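Local coordinates for 3-keto-5-aminohexanoate cleavage protein (Burkholderia xenovorans LB400, PDB 3E02) that probably catalyses the zinc-dependent cleavage of 3-keto-5-aminohexanoate or a related beta-keto acid, as a TIM-barrel member of the beta-keto acid cleavage enzyme family, at residues 154-157 / 158-162; 131-134 / 135-138; 53-56 / 57-60. All coordinates share one frame; numbering follows the deposited sequence. Where two conformers were deposited one is given.

Contact 1: residues 154-157 / 158-162; sequences QIER and GMTEL
Gln154 meets Gly158 one turn further along the helix through its carbonyl, with Gly158 N to Gln154 O at 3.0 Å. Its side chain turns away, and its OE1 bonds to Ser149 and to Thr151 N.

The Ile155 carbonyl accepts the backbone N-H of Met159, a selenomethionine here. Its CG2 branch also packs alongside the SE-CE end of Met159. The two side chains point the same way. With chi1 at -64°, CG2 of Ile155 stands anti to the backbone N. This sets Ile155 CG2 3.4 Å from Met159 CE, a tight carbon contact. Phe185 touches both side chains.

Glu156 offers a carbonyl gripped twice. Thr160 N lies 2.9 Å from Glu156 O, and the Thr160 hydroxyl donates to it as well, with OG1 to Glu156 O at 2.7 Å. The two donors arrive on opposite faces of the carbonyl plane. The hydroxyl of this exposed threonine is thus folded back onto the helix backbone. The carboxylate of Glu156 forms a salt bridge with Arg188.

Arg157 adds a side-chain link to the backbone bond from Glu161 N. Its chain is extended as far as NE, which donates to Glu161 OE2 at 3.1 Å in a fairly straight salt bridge (165° at the hydrogen). The oxygen sits at the guanidinium edge, in its plane. The arginine in turn comes from above the carboxylate, the two planes being 77° apart. Each charge has a second partner: Asp96 for Arg157 NH2, and Arg103 for Glu161 OE1.

These are the i to i+4 bonds of an alpha-helix. Helix 152-163 is amphipathic: Met159 reaches Phe171 on a barrel strand, and the charged side carries the i, i+4 salt bridge, as befits an outer helix of a TIM barrel.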
ATOM      1  N   GLN A 154      15.364  28.360  -0.562  1.00 35.11           N
ATOM      2  CA  GLN A 154      15.144  28.609  -2.001  1.00 35.46           C
ATOM      3  C   GLN A 154      13.661  28.517  -2.358  1.00 35.46           C
ATOM      4  O   GLN A 154      13.137  29.375  -3.071  1.00 36.08           O
ATOM      5  CB  GLN A 154      15.982  27.664  -2.865  1.00 34.67           C
ATOM      6  CG  GLN A 154      17.469  27.994  -2.834  1.00 35.27           C
ATOM      7  CD  GLN A 154      18.302  27.044  -3.669  1.00 36.31           C
ATOM      8  OE1 GLN A 154      18.121  25.822  -3.635  1.00 37.68           O
ATOM      9  NE2 GLN A 154      19.237  27.602  -4.424  1.00 34.79           N
ATOM     10  N   ILE A 155      12.988  27.485  -1.847  1.00 34.93           N
ATOM     11  CA  ILE A 155      11.547  27.299  -2.091  1.00 34.38           C
ATOM     12  C   ILE A 155      10.760  28.484  -1.531  1.00 36.23           C
ATOM     13  O   ILE A 155       9.916  29.050  -2.229  1.00 36.77           O
ATOM     14  CB  ILE A 155      11.018  25.968  -1.517  1.00 33.48           C
ATOM     15  CG1 ILE A 155      11.684  24.772  -2.231  1.00 34.26           C
ATOM     16  CG2 ILE A 155       9.491  25.905  -1.691  1.00 33.64           C
ATOM     17  CD1 ILE A 155      11.564  23.433  -1.474  1.00 34.17           C
ATOM     18  N   GLU A 156      11.062  28.870  -0.292  1.00 37.12           N
ATOM     19  CA  GLU A 156      10.395  30.010   0.343  1.00 40.97           C
ATOM     20  C   GLU A 156      10.567  31.311  -0.461  1.00 40.61           C
ATOM     21  O   GLU A 156       9.601  32.056  -0.598  1.00 40.61           O
ATOM     22  CB  GLU A 156      10.888  30.197   1.771  1.00 40.77           C
ATOM     23  CG  GLU A 156      10.122  31.286   2.534  1.00 46.19           C
ATOM     24  CD  GLU A 156      10.364  31.283   4.027  1.00 45.82           C
ATOM     25  OE1 GLU A 156      10.834  30.263   4.575  1.00 55.70           O
ATOM     26  OE2 GLU A 156      10.045  32.308   4.660  1.00 55.42           O
ATOM     27  N   ARG A 157      11.777  31.549  -0.986  1.00 41.72           N
ATOM     28  CA  ARG A 157      12.092  32.738  -1.816  1.00 41.96           C
ATOM     29  C   ARG A 157      11.228  32.738  -3.081  1.00 40.62           C
ATOM     30  O   ARG A 157      10.573  33.738  -3.399  1.00 40.32           O
ATOM     31  CB  ARG A 157      13.585  32.758  -2.198  1.00 41.85           C
ATOM     32  CG  ARG A 157      14.051  33.969  -3.044  1.00 44.65           C
ATOM     33  CD  ARG A 157      15.451  33.780  -3.632  1.00 46.56           C
ATOM     34  NE  ARG A 157      15.709  34.813  -4.641  1.00 52.16           N
ATOM     35  CZ  ARG A 157      16.639  34.773  -5.601  1.00 54.56           C
ATOM     36  NH1 ARG A 157      17.504  33.759  -5.715  1.00 60.47           N
ATOM     37  NH2 ARG A 157      16.709  35.798  -6.454  1.00 57.11           N
ATOM     38  N   GLY A 158      11.226  31.607  -3.784  1.00 39.15           N
ATOM     39  CA  GLY A 158      10.421  31.435  -4.994  1.00 38.47           C
ATOM     40  C   GLY A 158       8.946  31.634  -4.728  1.00 37.32           C
ATOM     41  O   GLY A 158       8.284  32.347  -5.464  1.00 36.28           O
HETATM   42  N   MSE A 159       8.440  31.018  -3.659  1.00 37.66           N
HETATM   43  CA  MSE A 159       7.029  31.181  -3.276  1.00 38.91           C
HETATM   44  C   MSE A 159       6.675  32.631  -2.963  1.00 40.15           C
HETATM   45  O   MSE A 159       5.618  33.118  -3.385  1.00 41.18           O
HETATM   46  CB  MSE A 159       6.676  30.295  -2.081  1.00 38.58           C
HETATM   47  CG  MSE A 159       6.649  28.810  -2.396  1.00 38.32           C
HETATM   48 SE   MSE A 159       6.338  27.858  -0.734  0.75 38.75          SE
HETATM   49  CE  MSE A 159       6.129  26.134  -1.496  1.00 39.44           C
ATOM     50  N   THR A 160       7.565  33.322  -2.251  1.00 40.75           N
ATOM     51  CA  THR A 160       7.335  34.723  -1.860  1.00 41.01           C
ATOM     52  C   THR A 160       7.379  35.677  -3.059  1.00 40.57           C
ATOM     53  O   THR A 160       6.431  36.431  -3.280  1.00 41.56           O
ATOM     54  CB  THR A 160       8.354  35.186  -0.781  1.00 40.85           C
ATOM     55  OG1 THR A 160       8.305  34.286   0.329  1.00 45.26           O
ATOM     56  CG2 THR A 160       8.038  36.595  -0.284  1.00 42.12           C
ATOM     57  N   GLU A 161       8.462  35.615  -3.835  1.00 40.11           N
ATOM     58  CA  GLU A 161       8.664  36.510  -4.978  1.00 41.05           C
ATOM     59  C   GLU A 161       7.635  36.314  -6.083  1.00 40.09           C
ATOM     60  O   GLU A 161       7.055  37.290  -6.562  1.00 39.73           O
ATOM     61  CB  GLU A 161      10.065  36.354  -5.568  1.00 41.05           C
ATOM     62  CG  GLU A 161      11.164  36.781  -4.618  1.00 44.52           C
ATOM     63  CD  GLU A 161      12.559  36.670  -5.206  1.00 44.98           C
ATOM     64  OE1 GLU A 161      12.709  36.304  -6.388  1.00 53.48           O
ATOM     65  OE2 GLU A 161      13.516  36.969  -4.465  1.00 57.69           O
ATOM     66  N   LEU A 162       7.409  35.059  -6.477  1.00 37.97           N
ATOM     67  CA  LEU A 162       6.443  34.753  -7.534  1.00 37.59           C
ATOM     68  C   LEU A 162       5.001  34.796  -7.031  1.00 37.60           C
ATOM     69  O   LEU A 162       4.112  35.167  -7.788  1.00 38.25           O
ATOM     70  CB  LEU A 162       6.781  33.432  -8.229  1.00 37.22           C
ATOM     71  CG  LEU A 162       8.181  33.372  -8.855  1.00 35.70           C
ATOM     72  CD1 LEU A 162       8.386  31.997  -9.511  1.00 33.71           C
ATOM     73  CD2 LEU A 162       8.428  34.488  -9.869  1.00 36.35           C
TER

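Contact 2: residues 131-134 / 135-138; sequences FKFD and WERP. With EDO (1,2-ethanediol), chain E.
Glu136 keeps CG anti to its carbonyl carbon (chi1 -58°) and extends beyond it. This swings the carboxylate back over the preceding turn to the N-H of Phe133. Arg137 instead bends at its third torsion (chi3 -76°), which lays the guanidinium against the Phe131 ring.

Phe133 N donates to Glu136 OE2 at 2.9 Å, meeting the oxygen nearly along its C-O bond. A weak bond runs the other way, with Glu136 N to Phe133 O at 3.3 Å. The carboxylate is buried, and hydroxyls also meet its oxygens, Thr20 at OE1 and Thr22 at OE2.

Two side chains touch the Phe131 ring. Its CD2 lies 3.5 Å from Glu136 CB. Its CE1 sits over the centre of one guanidinium face, 3.5 Å from Arg137 CZ. Ring and guanidinium are nearly perpendicular, so an edge atom of the ring meets the flat cation. Arg137 CB comes over a ring face, toward its rim.

A glutamate accepting the N-H three residues back resembles the side-chain half of a capping box. Phe133 has no side-chain acceptor to complete the box. The turn leads the loop after strand 117-118 into helix 136-142.

A water reinforces this turn, donating to Phe133 O at 2.7 Å and accepting from Arg137 N. Phe133 and Trp135 point the same way with planes 16° apart. They are slid so far that the rings barely overlap, and the touch is Phe133 CB on Trp135 CD1 at 3.5 Å. The indole NE1 turns to Asn58. A molecule of 1,2-ethanediol, probably from the crystallisation liquor, bridges Phe131 and Arg137: Phe131 N donates to its O1 and Arg137 NE to its O2, each at 2.9 Å.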
ATOM      1  N   PHE A 131      27.579  13.075 -31.166  1.00 32.08           N
ATOM      2  CA  PHE A 131      26.710  14.182 -30.773  1.00 32.12           C
ATOM      3  C   PHE A 131      26.850  15.339 -31.736  1.00 30.81           C
ATOM      4  O   PHE A 131      27.958  15.637 -32.193  1.00 30.37           O
ATOM      5  CB  PHE A 131      27.015  14.623 -29.341  1.00 33.41           C
ATOM      6  CG  PHE A 131      26.436  13.714 -28.309  1.00 32.66           C
ATOM      7  CD1 PHE A 131      27.139  12.594 -27.851  1.00 38.07           C
ATOM      8  CD2 PHE A 131      25.166  13.955 -27.809  1.00 32.86           C
ATOM      9  CE1 PHE A 131      26.558  11.749 -26.889  1.00 34.51           C
ATOM     10  CE2 PHE A 131      24.595  13.118 -26.856  1.00 36.43           C
ATOM     11  CZ  PHE A 131      25.297  12.014 -26.406  1.00 36.16           C
ATOM     12  N   LYS A 132      25.723  15.996 -32.020  1.00 30.55           N
ATOM     13  CA  LYS A 132      25.678  17.110 -32.967  1.00 31.52           C
ATOM     14  C   LYS A 132      26.434  18.350 -32.478  1.00 31.62           C
ATOM     15  O   LYS A 132      27.128  18.991 -33.268  1.00 30.80           O
ATOM     16  CB  LYS A 132      24.216  17.470 -33.303  1.00 31.28           C
ATOM     17  CG  LYS A 132      24.046  18.478 -34.442  1.00 32.21           C
ATOM     18  CD  LYS A 132      22.589  18.669 -34.791  1.00 32.77           C
ATOM     19  CE  LYS A 132      22.425  19.695 -35.901  1.00 35.20           C
ATOM     20  NZ  LYS A 132      20.973  19.844 -36.198  1.00 35.55           N
ATOM     21  N   PHE A 133      26.284  18.668 -31.194  1.00 30.90           N
ATOM     22  CA  PHE A 133      26.894  19.859 -30.580  1.00 31.92           C
ATOM     23  C   PHE A 133      27.804  19.483 -29.409  1.00 32.31           C
ATOM     24  O   PHE A 133      27.526  18.517 -28.681  1.00 32.75           O
ATOM     25  CB  PHE A 133      25.811  20.830 -30.105  1.00 32.24           C
ATOM     26  CG  PHE A 133      24.864  21.266 -31.191  1.00 31.24           C
ATOM     27  CD1 PHE A 133      25.279  22.173 -32.168  1.00 33.42           C
ATOM     28  CD2 PHE A 133      23.552  20.783 -31.232  1.00 32.56           C
ATOM     29  CE1 PHE A 133      24.407  22.588 -33.179  1.00 33.71           C
ATOM     30  CE2 PHE A 133      22.659  21.205 -32.240  1.00 31.18           C
ATOM     31  CZ  PHE A 133      23.092  22.098 -33.214  1.00 34.46           C
ATOM     32  N   ASP A 134      28.858  20.287 -29.228  1.00 32.11           N
ATOM     33  CA  ASP A 134      29.888  20.077 -28.205  1.00 34.12           C
ATOM     34  C   ASP A 134      29.378  20.076 -26.783  1.00 33.01           C
ATOM     35  O   ASP A 134      29.965  19.408 -25.953  1.00 32.52           O
ATOM     36  CB  ASP A 134      30.977  21.168 -28.261  1.00 34.58           C
ATOM     37  CG  ASP A 134      31.842  21.085 -29.476  1.00 42.06           C
ATOM     38  OD1 ASP A 134      31.787  20.069 -30.213  1.00 44.38           O
ATOM     39  OD2 ASP A 134      32.597  22.059 -29.684  1.00 43.23           O
ATOM     40  N   TRP A 135      28.337  20.855 -26.506  1.00 32.55           N
ATOM     41  CA  TRP A 135      27.777  20.953 -25.144  1.00 32.60           C
ATOM     42  C   TRP A 135      27.015  19.740 -24.630  1.00 32.27           C
ATOM     43  O   TRP A 135      26.885  19.578 -23.413  1.00 32.76           O
ATOM     44  CB  TRP A 135      26.851  22.183 -25.016  1.00 32.56           C
ATOM     45  CG  TRP A 135      25.562  22.075 -25.765  1.00 30.41           C
ATOM     46  CD1 TRP A 135      25.331  22.483 -27.031  1.00 32.36           C
ATOM     47  CD2 TRP A 135      24.331  21.519 -25.288  1.00 29.29           C
ATOM     48  NE1 TRP A 135      24.047  22.223 -27.385  1.00 31.61           N
ATOM     49  CE2 TRP A 135      23.398  21.631 -26.336  1.00 31.29           C
ATOM     50  CE3 TRP A 135      23.921  20.949 -24.067  1.00 31.49           C
ATOM     51  CZ2 TRP A 135      22.082  21.188 -26.214  1.00 31.00           C
ATOM     52  CZ3 TRP A 135      22.618  20.515 -23.938  1.00 30.70           C
ATOM     53  CH2 TRP A 135      21.706  20.639 -25.006  1.00 31.99           C
ATOM     54  N   GLU A 136      26.538  18.880 -25.530  1.00 32.54           N
ATOM     55  CA  GLU A 136      25.610  17.804 -25.159  1.00 32.14           C
ATOM     56  C   GLU A 136      26.204  16.712 -24.295  1.00 33.62           C
ATOM     57  O   GLU A 136      25.666  16.428 -23.221  1.00 32.61           O
ATOM     58  CB  GLU A 136      24.937  17.192 -26.397  1.00 32.38           C
ATOM     59  CG  GLU A 136      24.165  18.173 -27.248  1.00 31.33           C
ATOM     60  CD  GLU A 136      23.579  17.493 -28.461  1.00 31.27           C
ATOM     61  OE1 GLU A 136      22.577  16.786 -28.316  1.00 31.62           O
ATOM     62  OE2 GLU A 136      24.143  17.644 -29.552  1.00 31.16           O
ATOM     63  N   ARG A 137      27.318  16.119 -24.721  1.00 34.15           N
ATOM     64  CA  ARG A 137      27.917  15.043 -23.919  1.00 36.27           C
ATOM     65  C   ARG A 137      28.372  15.518 -22.513  1.00 35.75           C
ATOM     66  O   ARG A 137      28.049  14.846 -21.533  1.00 36.22           O
ATOM     67  CB  ARG A 137      29.026  14.294 -24.658  1.00 36.01           C
ATOM     68  CG  ARG A 137      29.325  12.941 -24.023  1.00 40.53           C
ATOM     69  CD  ARG A 137      30.576  12.255 -24.576  1.00 41.81           C
ATOM     70  NE  ARG A 137      30.430  11.633 -25.896  1.00 49.49           N
ATOM     71  CZ  ARG A 137      29.716  10.527 -26.159  1.00 53.10           C
ATOM     72  NH1 ARG A 137      29.026   9.888 -25.210  1.00 54.29           N
ATOM     73  NH2 ARG A 137      29.674  10.054 -27.410  1.00 52.43           N
ATOM     74  N   PRO A 138      29.106  16.646 -22.410  1.00 35.35           N
ATOM     75  CA  PRO A 138      29.500  17.165 -21.085  1.00 35.86           C
ATOM     76  C   PRO A 138      28.311  17.499 -20.170  1.00 34.62           C
ATOM     77  O   PRO A 138      28.389  17.257 -18.970  1.00 34.45           O
ATOM     78  CB  PRO A 138      30.307  18.423 -21.422  1.00 36.21           C
ATOM     79  CG  PRO A 138      30.740  18.247 -22.796  1.00 37.57           C
ATOM     80  CD  PRO A 138      29.694  17.471 -23.488  1.00 36.91           C
TER
HETATM   81  C1  EDO E 314      31.126  13.629 -30.615  1.00 47.73           C
HETATM   82  O1  EDO E 314      30.365  13.340 -31.776  1.00 44.53           O
HETATM   83  C2  EDO E 314      30.772  12.619 -29.539  1.00 48.80           C
HETATM   84  O2  EDO E 314      31.046  13.201 -28.263  1.00 51.95           O
HETATM   85  O   HOH W   1      28.699  16.600 -27.165  1.00 21.64           O

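Contact 3: residues 53-56 / 57-60; sequences ARDP and LNGR. With EDO (1,2-ethanediol), chain I.
The Arg54 guanidinium takes Gly59 O at its edge, in its plane, with NH1 to Gly59 O at 2.9 Å. The donor comes almost straight down the carbonyl bond. The rest of the group is held by Thr15 at NE and His19 O at NH2, which fixes its rotation. In one of two conformers, the Arg60 guanidinium turns an edge to Asp55 OD2. Its NH1 is 4.4 Å from Asp55 OD2, beyond a salt bridge, and a water links them weakly. The Asp55 carboxylate lies obliquely against the Asn58 amide, planes 36° apart. Leu57 N reaches Asp55 OD1 nearly along the C-O bond at 2.9 Å, while Asn58 N approaches Asp55 OD1 from above the plane at 3.2 Å. Asp55 CG is anti to the backbone N (chi1 179°), carrying the carboxylate over the turn.

This is the loop of a beta hairpin between strands 48-54 and 61-62. It follows directly on the strand that supplies the zinc ligands His50 and His52.

Backbone bonds close the loop: Asp55 N to Arg60 O at 2.8 Å, and Gly59 N to Asp55 O. Gly59 has a positive phi of 73°, which favours glycine. Asn58 OD1 accepts from Arg60 N in an Asx turn.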
ATOM      1  N   ALA A  53      13.034  27.478 -22.522  1.00 34.80           N
ATOM      2  CA  ALA A  53      13.673  28.096 -23.683  1.00 33.95           C
ATOM      3  C   ALA A  53      14.985  27.373 -23.933  1.00 33.49           C
ATOM      4  O   ALA A  53      15.576  26.777 -23.013  1.00 33.25           O
ATOM      5  CB  ALA A  53      13.949  29.600 -23.437  1.00 33.19           C
ATOM      6  N   ARG A  54      15.445  27.473 -25.178  1.00 34.31           N
ATOM      7  CA  ARG A  54      16.704  26.908 -25.617  1.00 34.11           C
ATOM      8  C   ARG A  54      17.415  27.896 -26.530  1.00 34.27           C
ATOM      9  O   ARG A  54      16.767  28.686 -27.230  1.00 34.78           O
ATOM     10  CB  ARG A  54      16.464  25.612 -26.397  1.00 32.82           C
ATOM     11  CG  ARG A  54      15.957  24.456 -25.573  1.00 34.54           C
ATOM     12  CD  ARG A  54      15.711  23.230 -26.434  1.00 33.10           C
ATOM     13  NE  ARG A  54      15.235  22.108 -25.620  1.00 32.73           N
ATOM     14  CZ  ARG A  54      16.007  21.239 -24.972  1.00 33.19           C
ATOM     15  NH1 ARG A  54      17.321  21.347 -24.958  1.00 32.74           N
ATOM     16  NH2 ARG A  54      15.441  20.256 -24.278  1.00 34.36           N
ATOM     17  N   ASP A  55      18.743  27.815 -26.534  1.00 34.57           N
ATOM     18  CA  ASP A  55      19.573  28.594 -27.449  1.00 35.72           C
ATOM     19  C   ASP A  55      19.081  28.223 -28.859  1.00 35.52           C
ATOM     20  O   ASP A  55      19.085  27.026 -29.200  1.00 33.58           O
ATOM     21  CB  ASP A  55      21.043  28.213 -27.261  1.00 36.42           C
ATOM     22  CG  ASP A  55      21.972  28.963 -28.189  1.00 39.09           C
ATOM     23  OD1 ASP A  55      21.854  28.831 -29.424  1.00 38.36           O
ATOM     24  OD2 ASP A  55      22.866  29.651 -27.672  1.00 41.47           O
ATOM     25  N   PRO A  56      18.624  29.221 -29.655  1.00 36.15           N
ATOM     26  CA  PRO A  56      18.083  28.923 -31.004  1.00 36.53           C
ATOM     27  C   PRO A  56      19.025  28.243 -32.012  1.00 36.40           C
ATOM     28  O   PRO A  56      18.539  27.595 -32.932  1.00 37.14           O
ATOM     29  CB  PRO A  56      17.668  30.305 -31.534  1.00 36.98           C
ATOM     30  CG  PRO A  56      17.588  31.175 -30.355  1.00 38.82           C
ATOM     31  CD  PRO A  56      18.572  30.672 -29.375  1.00 36.93           C
ATOM     32  N   LEU A  57      20.337  28.377 -31.828  1.00 36.80           N
ATOM     33  CA  LEU A  57      21.324  27.797 -32.743  1.00 37.28           C
ATOM     34  C   LEU A  57      21.751  26.384 -32.386  1.00 37.03           C
ATOM     35  O   LEU A  57      21.919  25.568 -33.277  1.00 38.94           O
ATOM     36  CB  LEU A  57      22.551  28.692 -32.831  1.00 38.23           C
ATOM     37  CG  LEU A  57      22.302  30.081 -33.436  1.00 42.15           C
ATOM     38  CD1 LEU A  57      23.587  30.855 -33.432  1.00 41.51           C
ATOM     39  CD2 LEU A  57      21.740  30.021 -34.850  1.00 45.13           C
ATOM     40  N   ASN A  58      21.922  26.089 -31.102  1.00 34.76           N
ATOM     41  CA  ASN A  58      22.410  24.764 -30.685  1.00 33.97           C
ATOM     42  C   ASN A  58      21.543  24.006 -29.684  1.00 33.74           C
ATOM     43  O   ASN A  58      21.930  22.931 -29.253  1.00 33.73           O
ATOM     44  CB  ASN A  58      23.880  24.876 -30.202  1.00 32.70           C
ATOM     45  CG  ASN A  58      24.035  25.653 -28.892  1.00 33.23           C
ATOM     46  OD1 ASN A  58      23.091  25.835 -28.129  1.00 33.93           O
ATOM     47  ND2 ASN A  58      25.246  26.099 -28.629  1.00 34.99           N
ATOM     48  N   GLY A  59      20.390  24.556 -29.309  1.00 33.55           N
ATOM     49  CA  GLY A  59      19.493  23.901 -28.370  1.00 34.32           C
ATOM     50  C   GLY A  59      19.887  23.845 -26.900  1.00 34.50           C
ATOM     51  O   GLY A  59      19.162  23.224 -26.117  1.00 34.28           O
ATOM     52  N   ARG A  60      20.995  24.487 -26.506  1.00 35.31           N
ATOM     53  CA  ARG A  60      21.451  24.496 -25.108  0.50 35.17           C
ATOM     54  C   ARG A  60      20.373  25.156 -24.234  1.00 35.13           C
ATOM     55  O   ARG A  60      19.870  26.216 -24.601  1.00 35.48           O
ATOM     56  CB  ARG A  60      22.773  25.273 -24.970  0.50 35.38           C
ATOM     57  CG  ARG A  60      23.431  25.182 -23.586  0.50 36.03           C
ATOM     58  CD  ARG A  60      24.554  26.201 -23.371  0.50 36.90           C
ATOM     59  NE  ARG A  60      25.871  25.802 -23.877  0.50 39.86           N
ATOM     60  CZ  ARG A  60      26.493  26.239 -24.983  0.50 42.23           C
ATOM     61  NH1 ARG A  60      25.952  27.137 -25.825  0.50 41.98           N
ATOM     62  NH2 ARG A  60      27.711  25.762 -25.255  0.50 41.19           N
TER
HETATM   63  C1  EDO I 318      18.794  25.056 -34.884  1.00 64.68           C
HETATM   64  O1  EDO I 318      17.505  25.520 -34.466  1.00 64.62           O
HETATM   65  C2  EDO I 318      19.072  23.716 -34.225  1.00 64.21           C
HETATM   66  O2  EDO I 318      18.047  22.793 -34.622  1.00 63.83           O
HETATM   67  O   HOH W   2      23.480  29.401 -25.087  1.00 64.60           O

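In the fold
All three contacts are local and partly buried, but they sit at different places around the barrel. Contact 1 lies within one outer helix. It buries Ile155, Gly158 and Met159, and its Arg157-Glu161 pair faces helix 95-105. Contact 2 is largely at the surface, with Trp135 and Glu136 buried. Contact 3 buries Arg54 and Gly59. Contacts 2 and 3 shape loops, their centres about 12 Å apart. A probable hydrogen bond from Trp135 NE1 to Asn58 O (2.9 Å) joins them. Contact 1 touches neither. Contact 3 lies near the metal site, the Arg54 side chain being about 9 Å from the zinc ion. Contact 1 pairs opposite charges, whereas carboxylates in contacts 2 and 3 accept backbone N-H groups.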